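Local coordinates for cytoplasmic protein (Cryptococcus neoformans var. grubii serotype A, PDB 7LPO), which probably hydrolyses steryl beta-glucosides to sterol and glucose, acting as a sterylglucosidase of glycoside hydrolase family 5, at residues V734-S739 and Y764-Q769; V671-I676 and Y691-R696; L158-A163 and D234-H239. One frame throughout, in Å; residues are numbered along the deposited sequence.

From the N terminus, contact 3 closes first: residues 158-163 and 234-239, separated by 70 residues, meet within the catalytic TIM-barrel part, on the long connection between the parallel strands 137-143 and 263-267. Contact 2 follows, closing a 14-residue loop in the C-terminal beta domain, and contact 1 then spans 24 residues of the same domain. The three loops lie in series, neither nested nor crossed. Contacts 1 and 2 meet in one antiparallel sheet, where strands 689-696 and 761-770 are neighbours and Ile766 O lies 2.9 Å from Tyr691 N; contact 2 also joins that sheet to strand 669-673. Contact 3 lies across the chain's centre, its centre about 48 Å from that of contact 2.

Contact 1: V734-S739 and Y764-Q769; sequences VTIVAS and YTIEVQ
Val737 and Glu767 form the middle hydrogen-bonded pair of two antiparallel strands: Val737 N reaches Glu767 O at 2.9 Å, and Glu767 N returns to Val737 O at 2.8 Å. Thr735 and Gln769 repeat the exchange two residues away. At the other end Ser739, just past the strand, keeps its N on Thr765 O at 2.9 Å, but its side chain takes the place of its carbonyl: OG accepts from Thr765 N at 2.9 Å in a nearly straight bond (170°). Serine suits the spot because a short hydroxyl can accept this N-H, and a chi1 of 62° puts OG between its own backbone N and carbonyl carbon, where it does so.

Between these pairs the side chains of one face pack side by side. Ile736 lies beside both Ile766 and Val768, pointing the same way, with its CG2 3.9 Å from Ile766 CD1 and its CG1 4.1 Å from Val768 CG2. Ala738, with CB alone, fits next to Ile766 CG1. The other face, with Thr735, Val737, Glu767 and Gln769, is more polar; one water there binds Thr735 O and, weakly, Glu767 O.

Apolar residues suit the first face because Ile736 and Ile766 press onto Leu750 and Val743 of strands 749-753 and 742-746, as in a beta sandwich. Strand 734-738 is outermost in its sheet, whereas 761-770 also pairs with 689-696.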
loop_
_atom_site.group_PDB
_atom_site.type_symbol
_atom_site.label_atom_id
_atom_site.label_comp_id
_atom_site.label_asym_id
_atom_site.label_seq_id
_atom_site.Cartn_x
_atom_site.Cartn_y
_atom_site.Cartn_z
ATOM N N VAL A 734 -22.148 -27.965 6.646
ATOM C CA VAL A 734 -22.929 -26.820 6.196
ATOM C C VAL A 734 -24.221 -27.278 5.531
ATOM O O VAL A 734 -24.345 -28.409 5.057
ATOM C CB VAL A 734 -22.149 -25.929 5.203
ATOM C CG1 VAL A 734 -20.918 -25.308 5.842
ATOM C CG2 VAL A 734 -21.749 -26.741 3.960
ATOM N N THR A 735 -25.178 -26.351 5.477
ATOM C CA THR A 735 -26.396 -26.479 4.689
ATOM C C THR A 735 -26.322 -25.488 3.535
ATOM O O THR A 735 -25.980 -24.321 3.744
ATOM C CB THR A 735 -27.634 -26.210 5.547
ATOM O OG1 THR A 735 -27.854 -27.320 6.432
ATOM C CG2 THR A 735 -28.867 -26.014 4.655
ATOM N N ILE A 736 -26.632 -25.949 2.327
ATOM C CA ILE A 736 -26.504 -25.154 1.111
ATOM C C ILE A 736 -27.854 -25.095 0.408
ATOM O O ILE A 736 -28.510 -26.125 0.223
ATOM C CB ILE A 736 -25.434 -25.737 0.172
ATOM C CG1 ILE A 736 -24.052 -25.698 0.845
ATOM C CG2 ILE A 736 -25.429 -24.987 -1.149
ATOM C CD1 ILE A 736 -23.017 -26.558 0.163
ATOM N N VAL A 737 -28.254 -23.893 0.002
ATOM C CA VAL A 737 -29.494 -23.669 -0.736
ATOM C C VAL A 737 -29.135 -22.882 -1.991
ATOM O O VAL A 737 -28.769 -21.703 -1.906
ATOM C CB VAL A 737 -30.537 -22.916 0.100
ATOM C CG1 VAL A 737 -31.819 -22.703 -0.701
ATOM C CG2 VAL A 737 -30.829 -23.675 1.386
ATOM N N ALA A 738 -29.229 -23.529 -3.148
ATOM C CA ALA A 738 -28.971 -22.891 -4.431
ATOM C C ALA A 738 -30.255 -22.818 -5.248
ATOM O O ALA A 738 -31.043 -23.768 -5.273
ATOM C CB ALA A 738 -27.891 -23.645 -5.211
ATOM N N SER A 739 -30.456 -21.685 -5.922
ATOM C CA SER A 739 -31.692 -21.455 -6.660
ATOM C C SER A 739 -31.738 -22.249 -7.960
ATOM O O SER A 739 -32.827 -22.595 -8.431
ATOM C CB SER A 739 -31.845 -19.964 -6.966
ATOM O OG SER A 739 -30.778 -19.526 -7.794
ATOM N N TYR A 764 -28.920 -15.868 -10.312
ATOM C CA TYR A 764 -28.944 -17.050 -9.467
ATOM C C TYR A 764 -28.384 -16.701 -8.089
ATOM O O TYR A 764 -27.622 -15.745 -7.928
ATOM C CB TYR A 764 -28.116 -18.170 -10.088
ATOM C CG TYR A 764 -28.520 -18.605 -11.475
ATOM C CD1 TYR A 764 -29.649 -18.100 -12.095
ATOM C CD2 TYR A 764 -27.768 -19.549 -12.157
ATOM C CE1 TYR A 764 -30.014 -18.521 -13.362
ATOM C CE2 TYR A 764 -28.114 -19.965 -13.411
ATOM C CZ TYR A 764 -29.234 -19.451 -14.014
ATOM O OH TYR A 764 -29.565 -19.889 -15.274
ATOM N N THR A 765 -28.770 -17.487 -7.087
ATOM C CA THR A 765 -28.309 -17.254 -5.726
ATOM C C THR A 765 -27.922 -18.571 -5.073
ATOM O O THR A 765 -28.470 -19.633 -5.385
ATOM C CB THR A 765 -29.374 -16.560 -4.851
ATOM O OG1 THR A 765 -30.514 -17.425 -4.689
ATOM C CG2 THR A 765 -29.806 -15.243 -5.473
ATOM N N ILE A 766 -26.984 -18.482 -4.136
ATOM C CA ILE A 766 -26.565 -19.616 -3.324
ATOM C C ILE A 766 -26.388 -19.109 -1.902
ATOM O O ILE A 766 -25.790 -18.048 -1.689
ATOM C CB ILE A 766 -25.267 -20.266 -3.852
ATOM C CG1 ILE A 766 -25.008 -21.577 -3.111
ATOM C CG2 ILE A 766 -24.078 -19.329 -3.722
ATOM C CD1 ILE A 766 -24.086 -22.526 -3.856
ATOM N N GLU A 767 -26.920 -19.855 -0.936
ATOM C CA GLU A 767 -26.836 -19.500 0.472
ATOM C C GLU A 767 -26.219 -20.651 1.253
ATOM O O GLU A 767 -26.523 -21.821 1.002
ATOM C CB GLU A 767 -28.212 -19.153 1.029
ATOM C CG GLU A 767 -28.919 -18.071 0.236
ATOM C CD GLU A 767 -30.413 -18.045 0.478
ATOM O OE1 GLU A 767 -30.825 -17.519 1.534
ATOM O OE2 GLU A 767 -31.171 -18.547 -0.389
ATOM N N VAL A 768 -25.351 -20.305 2.198
ATOM C CA VAL A 768 -24.581 -21.274 2.964
ATOM C C VAL A 768 -24.610 -20.865 4.428
ATOM O O VAL A 768 -24.564 -19.672 4.750
ATOM C CB VAL A 768 -23.125 -21.357 2.459
ATOM C CG1 VAL A 768 -22.306 -22.339 3.313
ATOM C CG2 VAL A 768 -23.086 -21.741 0.992
ATOM N N GLN A 769 -24.695 -21.851 5.317
ATOM C CA GLN A 769 -24.475 -21.598 6.732
ATOM C C GLN A 769 -24.016 -22.882 7.395
ATOM O O GLN A 769 -24.310 -23.983 6.923
ATOM C CB GLN A 769 -25.727 -21.066 7.438
ATOM C CG GLN A 769 -26.908 -22.010 7.457
ATOM C CD GLN A 769 -28.163 -21.334 7.988
ATOM O OE1 GLN A 769 -28.156 -20.739 9.067
ATOM N NE2 GLN A 769 -29.241 -21.407 7.223
HETATM O O HOH W 1 -28.168 -22.259 3.650
HETATM O O HOH W 2 -30.601 -19.329 -2.725
#

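Contact 2: V671-I676 and Y691-R696; sequences VATVGI and YAVRVR
Ile676 and Arg694 make an antiparallel hydrogen-bonded pair, Ile676 N giving to Arg694 O at 2.8 Å and Arg694 N to Ile676 O at 2.9 Å. It begins the beta hairpin of strands 676-682 and 689-696. Residues 671-673 end strand 669-673, which pairs with strand 707-710, and Val674 and Gly675 link it to strand 676-682, so the chain passes here from one sheet to the other of what looks like a beta sandwich. It turns its corner at Val671 and Ala672, a classic beta bulge opposite Glu708. Gly675 has a positive phi (113°), and its CA lies only 3.4 Å from Arg694 O; a CB would collide with that oxygen and with Val693 CG2.

Thr673 meets Tyr691 tip to tip. Tyr691 OH donates to Thr673 OG1 at 2.7 Å, the acceptor lying near the plane of the ring at its edge; the tyrosine is long enough to bring its hydroxyl to the buried OG1. Its CG stands anti to the backbone N (chi1 179°), on a CB that points toward Thr673's segment. The threonine methyl is put to use as well, packing tightly on Val693, with CG2 to CG2 at 3.4 Å.

At the far end of strand 689-696, the bent chain of Arg696 brings its guanidinium back to Ile676, and a salt bridge to Asp699 holds its NH2. Ile676 CG1 lies over one face of that guanidinium, 3.5 Å above the plane and toward the rim.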
loop_
_atom_site.group_PDB
_atom_site.type_symbol
_atom_site.label_atom_id
_atom_site.label_comp_id
_atom_site.label_asym_id
_atom_site.label_seq_id
_atom_site.Cartn_x
_atom_site.Cartn_y
_atom_site.Cartn_z
ATOM N N VAL A 671 -14.169 -17.679 -5.798
ATOM C CA VAL A 671 -12.877 -17.576 -6.466
ATOM C C VAL A 671 -13.056 -17.412 -7.972
ATOM O O VAL A 671 -12.299 -16.676 -8.623
ATOM C CB VAL A 671 -12.019 -18.810 -6.132
ATOM C CG1 VAL A 671 -10.773 -18.815 -6.973
ATOM C CG2 VAL A 671 -11.679 -18.843 -4.652
ATOM N N ALA A 672 -14.040 -18.096 -8.554
ATOM C CA ALA A 672 -14.242 -18.057 -9.996
ATOM C C ALA A 672 -15.709 -18.308 -10.278
ATOM O O ALA A 672 -16.321 -19.193 -9.673
ATOM C CB ALA A 672 -13.376 -19.087 -10.724
ATOM N N THR A 673 -16.267 -17.524 -11.195
ATOM C CA THR A 673 -17.707 -17.484 -11.379
ATOM C C THR A 673 -18.071 -17.537 -12.851
ATOM O O THR A 673 -17.523 -16.786 -13.664
ATOM C CB THR A 673 -18.306 -16.216 -10.765
ATOM O OG1 THR A 673 -18.173 -16.263 -9.345
ATOM C CG2 THR A 673 -19.765 -16.104 -11.136
ATOM N N VAL A 674 -19.014 -18.418 -13.180
ATOM C CA VAL A 674 -19.663 -18.414 -14.484
ATOM C C VAL A 674 -20.718 -17.314 -14.427
ATOM O O VAL A 674 -21.767 -17.477 -13.800
ATOM C CB VAL A 674 -20.271 -19.774 -14.828
ATOM C CG1 VAL A 674 -21.102 -19.663 -16.090
ATOM C CG2 VAL A 674 -19.167 -20.822 -14.969
ATOM N N GLY A 675 -20.442 -16.193 -15.070
ATOM C CA GLY A 675 -21.261 -15.010 -14.937
ATOM C C GLY A 675 -20.521 -13.891 -14.231
ATOM O O GLY A 675 -19.295 -13.897 -14.102
ATOM N N ILE A 676 -21.291 -12.919 -13.761
ATOM C CA ILE A 676 -20.770 -11.689 -13.172
ATOM C C ILE A 676 -21.157 -11.661 -11.697
ATOM O O ILE A 676 -22.350 -11.776 -11.374
ATOM C CB ILE A 676 -21.311 -10.447 -13.898
ATOM C CG1 ILE A 676 -20.874 -10.440 -15.360
ATOM C CG2 ILE A 676 -20.840 -9.172 -13.197
ATOM C CD1 ILE A 676 -19.369 -10.434 -15.558
ATOM N N TYR A 691 -24.560 -15.412 -1.960
ATOM C CA TYR A 691 -23.880 -14.960 -3.165
ATOM C C TYR A 691 -24.884 -14.933 -4.308
ATOM O O TYR A 691 -25.528 -15.950 -4.595
ATOM C CB TYR A 691 -22.712 -15.884 -3.491
ATOM C CG TYR A 691 -21.961 -15.512 -4.740
ATOM C CD1 TYR A 691 -21.713 -14.180 -5.059
ATOM C CD2 TYR A 691 -21.493 -16.486 -5.602
ATOM C CE1 TYR A 691 -21.029 -13.839 -6.195
ATOM C CE2 TYR A 691 -20.790 -16.148 -6.740
ATOM C CZ TYR A 691 -20.561 -14.829 -7.029
ATOM O OH TYR A 691 -19.854 -14.502 -8.160
ATOM N N ALA A 692 -25.006 -13.777 -4.963
ATOM C CA ALA A 692 -25.856 -13.596 -6.133
ATOM C C ALA A 692 -24.989 -13.307 -7.352
ATOM O O ALA A 692 -24.084 -12.467 -7.290
ATOM C CB ALA A 692 -26.845 -12.450 -5.920
ATOM N N VAL A 693 -25.283 -13.980 -8.461
ATOM C CA VAL A 693 -24.501 -13.859 -9.685
ATOM C C VAL A 693 -25.437 -13.594 -10.861
ATOM O O VAL A 693 -26.499 -14.213 -10.981
ATOM C CB VAL A 693 -23.649 -15.124 -9.927
ATOM C CG1 VAL A 693 -24.492 -16.364 -9.746
ATOM C CG2 VAL A 693 -23.010 -15.096 -11.308
ATOM N N ARG A 694 -25.043 -12.663 -11.721
ATOM C CA ARG A 694 -25.773 -12.365 -12.946
ATOM C C ARG A 694 -25.231 -13.261 -14.051
ATOM O O ARG A 694 -24.043 -13.184 -14.388
ATOM C CB ARG A 694 -25.621 -10.891 -13.315
ATOM C CG ARG A 694 -26.426 -10.445 -14.528
ATOM C CD ARG A 694 -26.529 -8.922 -14.604
ATOM N NE ARG A 694 -27.245 -8.367 -13.456
ATOM C CZ ARG A 694 -28.571 -8.278 -13.364
ATOM N NH1 ARG A 694 -29.345 -8.692 -14.353
ATOM N NH2 ARG A 694 -29.126 -7.766 -12.278
ATOM N N VAL A 695 -26.095 -14.114 -14.600
ATOM C CA VAL A 695 -25.718 -15.115 -15.593
ATOM C C VAL A 695 -26.450 -14.795 -16.891
ATOM O O VAL A 695 -27.679 -14.676 -16.902
ATOM C CB VAL A 695 -26.053 -16.544 -15.119
ATOM C CG1 VAL A 695 -25.471 -17.592 -16.078
ATOM C CG2 VAL A 695 -25.536 -16.793 -13.703
ATOM N N ARG A 696 -25.699 -14.653 -17.976
ATOM C CA ARG A 696 -26.252 -14.319 -19.279
ATOM C C ARG A 696 -26.398 -15.571 -20.139
ATOM O O ARG A 696 -25.809 -16.621 -19.865
ATOM C CB ARG A 696 -25.366 -13.297 -19.999
ATOM C CG ARG A 696 -25.232 -11.958 -19.278
ATOM C CD ARG A 696 -23.836 -11.354 -19.463
ATOM N NE ARG A 696 -22.765 -12.195 -18.920
ATOM C CZ ARG A 696 -21.496 -11.805 -18.793
ATOM N NH1 ARG A 696 -21.135 -10.581 -19.160
ATOM N NH2 ARG A 696 -20.587 -12.635 -18.298
#

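Contact 3: L158-A163 and D234-H239; sequences LWTLYA and DFLQDH
Trp159 turns its six-membered ring edge-on to the face of His239 in a T-shaped pair, with planes at 74° and centroids 5.5 Å apart. The rim atom CH2 does the touching, 4.0 Å from His239 CD2. A hydrogen bond from NE1 to Glu109 O holds the pyrrole part of the indole.

Apolar contacts lie beside this pair. Phe235 CE1 comes to the indole edge, near its plane, 3.8 Å from Trp159 CZ3, and also meets Ala163 CB at 4.1 Å. Alanine leaves room there for the phenyl ring. Thr160 CB rests on Leu236 CD2. The two short helical segments run nearly antiparallel (159°), their axes 11.3 Å apart, a separation that the Trp159, Phe235 and His239 rings largely fill. Both lie on the connection between parallel strands 137-143 and 263-267 of the family 5 TIM barrel.

A polar bond within the second helix steadies the histidine ring. His239 ND1 donates to Phe235 O, one turn earlier, at 2.8 Å; the backbone N of His239 approaches that oxygen from the opposite face of its carbonyl plane. His239 CE1 also lies over the Phe235 ring, 3.4 Å above its plane and toward the rim.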
loop_
_atom_site.group_PDB
_atom_site.type_symbol
_atom_site.label_atom_id
_atom_site.label_comp_id
_atom_site.label_asym_id
_atom_site.label_seq_id
_atom_site.Cartn_x
_atom_site.Cartn_y
_atom_site.Cartn_z
ATOM N N LEU A 158 19.932 5.567 0.652
ATOM C CA LEU A 158 20.423 6.757 1.339
ATOM C C LEU A 158 21.109 7.735 0.391
ATOM O O LEU A 158 21.062 8.952 0.616
ATOM C CB LEU A 158 21.388 6.344 2.451
ATOM C CG LEU A 158 22.156 7.437 3.188
ATOM C CD1 LEU A 158 21.226 8.296 4.028
ATOM C CD2 LEU A 158 23.218 6.777 4.060
ATOM N N TRP A 159 21.750 7.240 -0.666
ATOM C CA TRP A 159 22.484 8.167 -1.509
ATOM C C TRP A 159 21.570 9.120 -2.270
ATOM O O TRP A 159 22.064 10.129 -2.784
ATOM C CB TRP A 159 23.401 7.411 -2.476
ATOM C CG TRP A 159 22.768 6.385 -3.388
ATOM C CD1 TRP A 159 22.791 5.034 -3.233
ATOM C CD2 TRP A 159 22.074 6.634 -4.615
ATOM N NE1 TRP A 159 22.150 4.422 -4.280
ATOM C CE2 TRP A 159 21.698 5.384 -5.142
ATOM C CE3 TRP A 159 21.738 7.793 -5.318
ATOM C CZ2 TRP A 159 20.994 5.259 -6.333
ATOM C CZ3 TRP A 159 21.038 7.667 -6.501
ATOM C CH2 TRP A 159 20.672 6.409 -6.998
ATOM N N THR A 160 20.258 8.850 -2.343
ATOM C CA THR A 160 19.372 9.806 -3.007
ATOM C C THR A 160 19.268 11.104 -2.218
ATOM O O THR A 160 19.107 12.177 -2.809
ATOM C CB THR A 160 17.967 9.222 -3.228
ATOM O OG1 THR A 160 17.370 8.857 -1.972
ATOM C CG2 THR A 160 18.035 8.015 -4.155
ATOM N N LEU A 161 19.348 11.030 -0.888
ATOM C CA LEU A 161 19.361 12.248 -0.080
ATOM C C LEU A 161 20.557 13.128 -0.430
ATOM O O LEU A 161 20.424 14.347 -0.607
ATOM C CB LEU A 161 19.393 11.891 1.405
ATOM C CG LEU A 161 18.060 11.591 2.082
ATOM C CD1 LEU A 161 17.498 10.310 1.527
ATOM C CD2 LEU A 161 18.233 11.486 3.592
ATOM N N TYR A 162 21.747 12.529 -0.493
ATOM C CA TYR A 162 22.931 13.284 -0.877
ATOM C C TYR A 162 22.788 13.845 -2.282
ATOM O O TYR A 162 23.168 14.990 -2.539
ATOM C CB TYR A 162 24.159 12.391 -0.776
ATOM C CG TYR A 162 24.583 12.106 0.628
ATOM C CD1 TYR A 162 25.189 13.089 1.399
ATOM C CD2 TYR A 162 24.382 10.866 1.192
ATOM C CE1 TYR A 162 25.596 12.839 2.679
ATOM C CE2 TYR A 162 24.790 10.604 2.480
ATOM C CZ TYR A 162 25.402 11.595 3.214
ATOM O OH TYR A 162 25.808 11.336 4.496
ATOM N N ALA A 163 22.219 13.063 -3.202
ATOM C CA ALA A 163 21.993 13.574 -4.549
ATOM C C ALA A 163 21.128 14.830 -4.529
ATOM O O ALA A 163 21.321 15.728 -5.362
ATOM C CB ALA A 163 21.364 12.494 -5.420
ATOM N N ASP A 234 15.209 13.896 -13.700
ATOM C CA ASP A 234 15.528 12.757 -14.559
ATOM C C ASP A 234 16.490 11.800 -13.869
ATOM O O ASP A 234 16.332 10.577 -13.953
ATOM C CB ASP A 234 16.114 13.244 -15.887
ATOM C CG ASP A 234 15.038 13.770 -16.846
ATOM O OD1 ASP A 234 13.888 13.276 -16.791
ATOM O OD2 ASP A 234 15.335 14.688 -17.644
ATOM N N PHE A 235 17.496 12.339 -13.184
ATOM C CA PHE A 235 18.419 11.499 -12.432
ATOM C C PHE A 235 17.659 10.565 -11.491
ATOM O O PHE A 235 17.824 9.342 -11.547
ATOM C CB PHE A 235 19.400 12.402 -11.674
ATOM C CG PHE A 235 20.495 11.667 -10.960
ATOM C CD1 PHE A 235 20.313 11.215 -9.664
ATOM C CD2 PHE A 235 21.714 11.450 -11.573
ATOM C CE1 PHE A 235 21.327 10.544 -9.001
ATOM C CE2 PHE A 235 22.726 10.777 -10.919
ATOM C CZ PHE A 235 22.536 10.328 -9.636
ATOM N N LEU A 236 16.785 11.119 -10.645
ATOM C CA LEU A 236 16.068 10.282 -9.684
ATOM C C LEU A 236 15.109 9.323 -10.383
ATOM O O LEU A 236 15.088 8.128 -10.072
ATOM C CB LEU A 236 15.313 11.150 -8.675
ATOM C CG LEU A 236 16.182 12.000 -7.746
ATOM C CD1 LEU A 236 15.358 12.929 -6.840
ATOM C CD2 LEU A 236 17.089 11.112 -6.907
ATOM N N GLN A 237 14.302 9.817 -11.331
ATOM C CA GLN A 237 13.326 8.936 -11.971
ATOM C C GLN A 237 14.018 7.845 -12.782
ATOM O O GLN A 237 13.600 6.683 -12.751
ATOM C CB GLN A 237 12.372 9.736 -12.869
ATOM C CG GLN A 237 11.355 10.585 -12.124
ATOM C CD GLN A 237 10.124 10.930 -12.966
ATOM O OE1 GLN A 237 9.628 10.109 -13.746
ATOM N NE2 GLN A 237 9.616 12.148 -12.791
ATOM N N ASP A 238 15.079 8.195 -13.517
ATOM C CA ASP A 238 15.771 7.203 -14.339
ATOM C C ASP A 238 16.415 6.118 -13.483
ATOM O O ASP A 238 16.424 4.942 -13.862
ATOM C CB ASP A 238 16.837 7.874 -15.213
ATOM C CG ASP A 238 16.249 8.666 -16.363
ATOM O OD1 ASP A 238 15.015 8.656 -16.543
ATOM O OD2 ASP A 238 17.026 9.318 -17.089
ATOM N N HIS A 239 16.991 6.486 -12.337
ATOM C CA HIS A 239 17.610 5.459 -11.499
ATOM C C HIS A 239 16.550 4.555 -10.873
ATOM O O HIS A 239 16.743 3.338 -10.768
ATOM C CB HIS A 239 18.496 6.104 -10.425
ATOM C CG HIS A 239 19.864 6.475 -10.915
ATOM N ND1 HIS A 239 20.137 7.690 -11.508
ATOM C CD2 HIS A 239 21.033 5.787 -10.916
ATOM C CE1 HIS A 239 21.415 7.736 -11.849
ATOM N NE2 HIS A 239 21.981 6.591 -11.507
#